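Local coordinates for protein glycosyltransferase (duf1792) (PDB 5V4A) that binds UDP as the GT-D-type glycosyltransferase domain of a longer protein, and probably transfers sugars onto an exported serine-rich repeat adhesin, at residues A[56-61]-A[101-106]. Sequence-based numbering, arbitrary orientation.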
ATOM      1  N   GLU A  56     -31.419  -0.831  -6.240  1.00 18.60           N
ATOM      2  CA  GLU A  56     -31.459  -2.141  -5.593  1.00 24.00           C
ATOM      3  C   GLU A  56     -30.104  -2.502  -5.003  1.00 24.17           C
ATOM      4  O   GLU A  56     -30.029  -3.044  -3.894  1.00 18.47           O
ATOM      5  CB  GLU A  56     -31.901  -3.215  -6.578  1.00 23.68           C
ATOM      6  CG  GLU A  56     -32.207  -4.521  -5.874  1.00 30.93           C
ATOM      7  CD  GLU A  56     -32.520  -5.674  -6.808  1.00 32.73           C
ATOM      8  OE1 GLU A  56     -32.637  -5.459  -8.034  1.00 25.60           O
ATOM      9  OE2 GLU A  56     -32.597  -6.815  -6.297  1.00 36.66           O
ATOM     10  N   ILE A  57     -29.029  -2.235  -5.748  1.00 20.76           N
ATOM     11  CA  ILE A  57     -27.695  -2.591  -5.285  1.00 19.21           C
ATOM     12  C   ILE A  57     -27.273  -1.697  -4.122  1.00 24.94           C
ATOM     13  O   ILE A  57     -26.647  -2.166  -3.154  1.00 17.60           O
ATOM     14  CB  ILE A  57     -26.701  -2.525  -6.458  1.00 20.07           C
ATOM     15  CG1 ILE A  57     -27.086  -3.501  -7.569  1.00 15.73           C
ATOM     16  CG2 ILE A  57     -25.300  -2.836  -6.011  1.00 15.00           C
ATOM     17  CD1 ILE A  57     -26.312  -3.231  -8.865  1.00 17.64           C
ATOM     18  N   MET A  58     -27.643  -0.409  -4.180  1.00 22.28           N
ATOM     19  CA  MET A  58     -27.303   0.546  -3.124  1.00 24.59           C
ATOM     20  C   MET A  58     -27.816   0.121  -1.760  1.00 27.44           C
ATOM     21  O   MET A  58     -27.236   0.503  -0.738  1.00 26.93           O
ATOM     22  CB  MET A  58     -27.867   1.930  -3.450  1.00 31.32           C
ATOM     23  CG  MET A  58     -27.199   2.643  -4.599  1.00 36.17           C
ATOM     24  SD  MET A  58     -27.938   4.265  -4.891  1.00 37.21           S
ATOM     25  CE  MET A  58     -27.779   4.973  -3.254  1.00 34.30           C
ATOM     26  N   SER A  59     -28.927  -0.609  -1.719  1.00 27.16           N
ATOM     27  CA  SER A  59     -29.584  -0.980  -0.478  1.00 29.34           C
ATOM     28  C   SER A  59     -29.020  -2.255   0.140  1.00 23.08           C
ATOM     29  O   SER A  59     -29.515  -2.687   1.177  1.00 25.09           O
ATOM     30  CB  SER A  59     -31.080  -1.160  -0.732  1.00 27.66           C
ATOM     31  OG  SER A  59     -31.300  -2.315  -1.527  1.00 31.20           O
ATOM     32  N   MET A  60     -28.026  -2.865  -0.494  1.00 22.35           N
ATOM     33  CA  MET A  60     -27.454  -4.143  -0.091  1.00 22.74           C
ATOM     34  C   MET A  60     -26.351  -3.973   0.945  1.00 23.85           C
ATOM     35  O   MET A  60     -25.666  -2.950   0.988  1.00 21.97           O
ATOM     36  CB  MET A  60     -26.918  -4.853  -1.322  1.00 19.20           C
ATOM     37  CG  MET A  60     -28.003  -5.552  -2.050  1.00 30.36           C
ATOM     38  SD  MET A  60     -27.269  -6.316  -3.461  1.00 36.72           S
ATOM     39  CE  MET A  60     -26.943  -7.935  -2.772  1.00 36.57           C
ATOM     40  N   GLU A  61     -26.165  -5.005   1.768  1.00 24.44           N
ATOM     41  CA  GLU A  61     -25.124  -4.986   2.788  1.00 19.29           C
ATOM     42  C   GLU A  61     -23.823  -5.582   2.268  1.00 20.38           C
ATOM     43  O   GLU A  61     -23.814  -6.471   1.410  1.00 19.77           O
ATOM     44  CB  GLU A  61     -25.575  -5.732   4.046  1.00 26.28           C
ATOM     45  CG  GLU A  61     -26.954  -5.306   4.531  1.00 45.37           C
ATOM     46  CD  GLU A  61     -27.397  -6.057   5.772  1.00 58.22           C
ATOM     47  OE1 GLU A  61     -27.089  -7.265   5.880  1.00 57.25           O
ATOM     48  OE2 GLU A  61     -28.064  -5.438   6.632  1.00 62.79           O
ATOM     49  N   LYS A 101     -30.746   8.165   3.212  1.00 31.18           N
ATOM     50  CA  LYS A 101     -31.205   7.527   4.443  1.00 39.33           C
ATOM     51  C   LYS A 101     -32.318   6.513   4.181  1.00 38.04           C
ATOM     52  O   LYS A 101     -32.435   5.521   4.910  1.00 34.37           O
ATOM     53  CB  LYS A 101     -31.660   8.590   5.449  1.00 41.44           C
ATOM     54  CG  LYS A 101     -30.548   9.536   5.854  1.00 25.42           C
ATOM     55  CD  LYS A 101     -30.989  10.577   6.867  1.00 32.02           C
ATOM     56  CE  LYS A 101     -32.294  11.244   6.473  1.00 37.66           C
ATOM     57  NZ  LYS A 101     -32.687  12.356   7.403  1.00 39.08           N
ATOM     58  N   ASN A 102     -33.122   6.723   3.136  1.00 34.38           N
ATOM     59  CA  ASN A 102     -34.206   5.790   2.846  1.00 40.41           C
ATOM     60  C   ASN A 102     -33.704   4.525   2.155  1.00 34.17           C
ATOM     61  O   ASN A 102     -34.172   3.423   2.462  1.00 29.03           O
ATOM     62  CB  ASN A 102     -35.278   6.474   2.005  1.00 53.36           C
ATOM     63  CG  ASN A 102     -36.440   6.961   2.842  1.00 63.49           C
ATOM     64  OD1 ASN A 102     -37.291   6.174   3.258  1.00 65.49           O
ATOM     65  ND2 ASN A 102     -36.478   8.263   3.102  1.00 67.39           N
ATOM     66  N   ILE A 103     -32.775   4.660   1.207  1.00 28.29           N
ATOM     67  CA  ILE A 103     -32.290   3.498   0.468  1.00 29.60           C
ATOM     68  C   ILE A 103     -31.185   2.775   1.239  1.00 22.86           C
ATOM     69  O   ILE A 103     -31.145   1.541   1.280  1.00 24.32           O
ATOM     70  CB  ILE A 103     -31.791   3.918  -0.930  1.00 29.76           C
ATOM     71  CG1 ILE A 103     -32.891   4.620  -1.739  1.00 26.60           C
ATOM     72  CG2 ILE A 103     -31.256   2.703  -1.685  1.00 29.09           C
ATOM     73  CD1 ILE A 103     -32.361   5.402  -2.942  1.00 23.14           C
ATOM     74  N   CYS A 104     -30.261   3.516   1.832  1.00 23.70           N
ATOM     75  CA  CYS A 104     -29.029   2.945   2.378  1.00 24.04           C
ATOM     76  C   CYS A 104     -29.210   2.666   3.864  1.00 25.38           C
ATOM     77  O   CYS A 104     -29.034   3.552   4.702  1.00 28.37           O
ATOM     78  CB  CYS A 104     -27.853   3.877   2.111  1.00 27.24           C
ATOM     79  SG  CYS A 104     -27.691   4.233   0.366  1.00 26.87           S
ATOM     80  N   ARG A 105     -29.555   1.419   4.189  1.00 33.21           N
ATOM     81  CA  ARG A 105     -29.848   1.014   5.557  1.00 29.03           C
ATOM     82  C   ARG A 105     -28.936  -0.119   6.020  1.00 35.95           C
ATOM     83  O   ARG A 105     -29.187  -0.734   7.061  1.00 40.92           O
ATOM     84  CB  ARG A 105     -31.323   0.610   5.652  1.00 27.25           C
ATOM     85  CG  ARG A 105     -32.256   1.799   5.475  1.00 36.98           C
ATOM     86  CD  ARG A 105     -33.535   1.437   4.725  1.00 48.84           C
ATOM     87  NE  ARG A 105     -34.565   0.795   5.530  1.00 58.40           N
ATOM     88  CZ  ARG A 105     -35.840   0.713   5.161  1.00 64.75           C
ATOM     89  NH1 ARG A 105     -36.231   1.233   4.001  1.00 66.00           N
ATOM     90  NH2 ARG A 105     -36.723   0.111   5.945  1.00 66.84           N
ATOM     91  N   ALA A 106     -27.850  -0.367   5.294  1.00 37.28           N
ATOM     92  CA  ALA A 106     -26.897  -1.391   5.681  1.00 37.62           C
ATOM     93  C   ALA A 106     -26.098  -0.940   6.901  1.00 29.00           C
ATOM     94  O   ALA A 106     -26.033   0.254   7.205  1.00 22.91           O
ATOM     95  CB  ALA A 106     -25.957  -1.703   4.520  1.00 40.78           C
TER
HETATM   96  O   HOH W   1     -30.450  -1.248   2.993  1.00 32.03           O
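The chain leaves helices 48-58 and 82-103 side by side, its two paths running 22° apart in the same sense, with the CA atoms of S59 and C104, the first residue past helix 82-103, 4.9 Å from each other. M58 and C104 form the buried side. CG of M58 is anti to the carbonyl carbon, and a bend at chi3 (54°) brings CE to 3.7 Å from SG of C104, while CB of M58 meets CG2 of I103 at 3.9 Å. That CG2 branch, anti to the backbone N of I103, also faces CB of S59. V36 touches both M58 and I103, and M33 adds to M58. In S59, OG takes the crowded position between N and the carbonyl carbon and bonds O of E56 at 2.8 Å, from 36° above the carbonyl plane. CA and CB of S59 both lie 3.4 Å from O of I103, CA in a CA-H...O contact. Farther along, CG of E61, anti to the carbonyl carbon, rests 3.7 Å from CB of A106. One water donates to O of S59 (2.5 Å) and accepts from N of R105. With M58's side chain about 12 Å from bound UDP, this is packing away from the nucleotide: apolar where buried, joined otherwise by the CA-H...O contact and, in place of any direct hydrogen bond, by water.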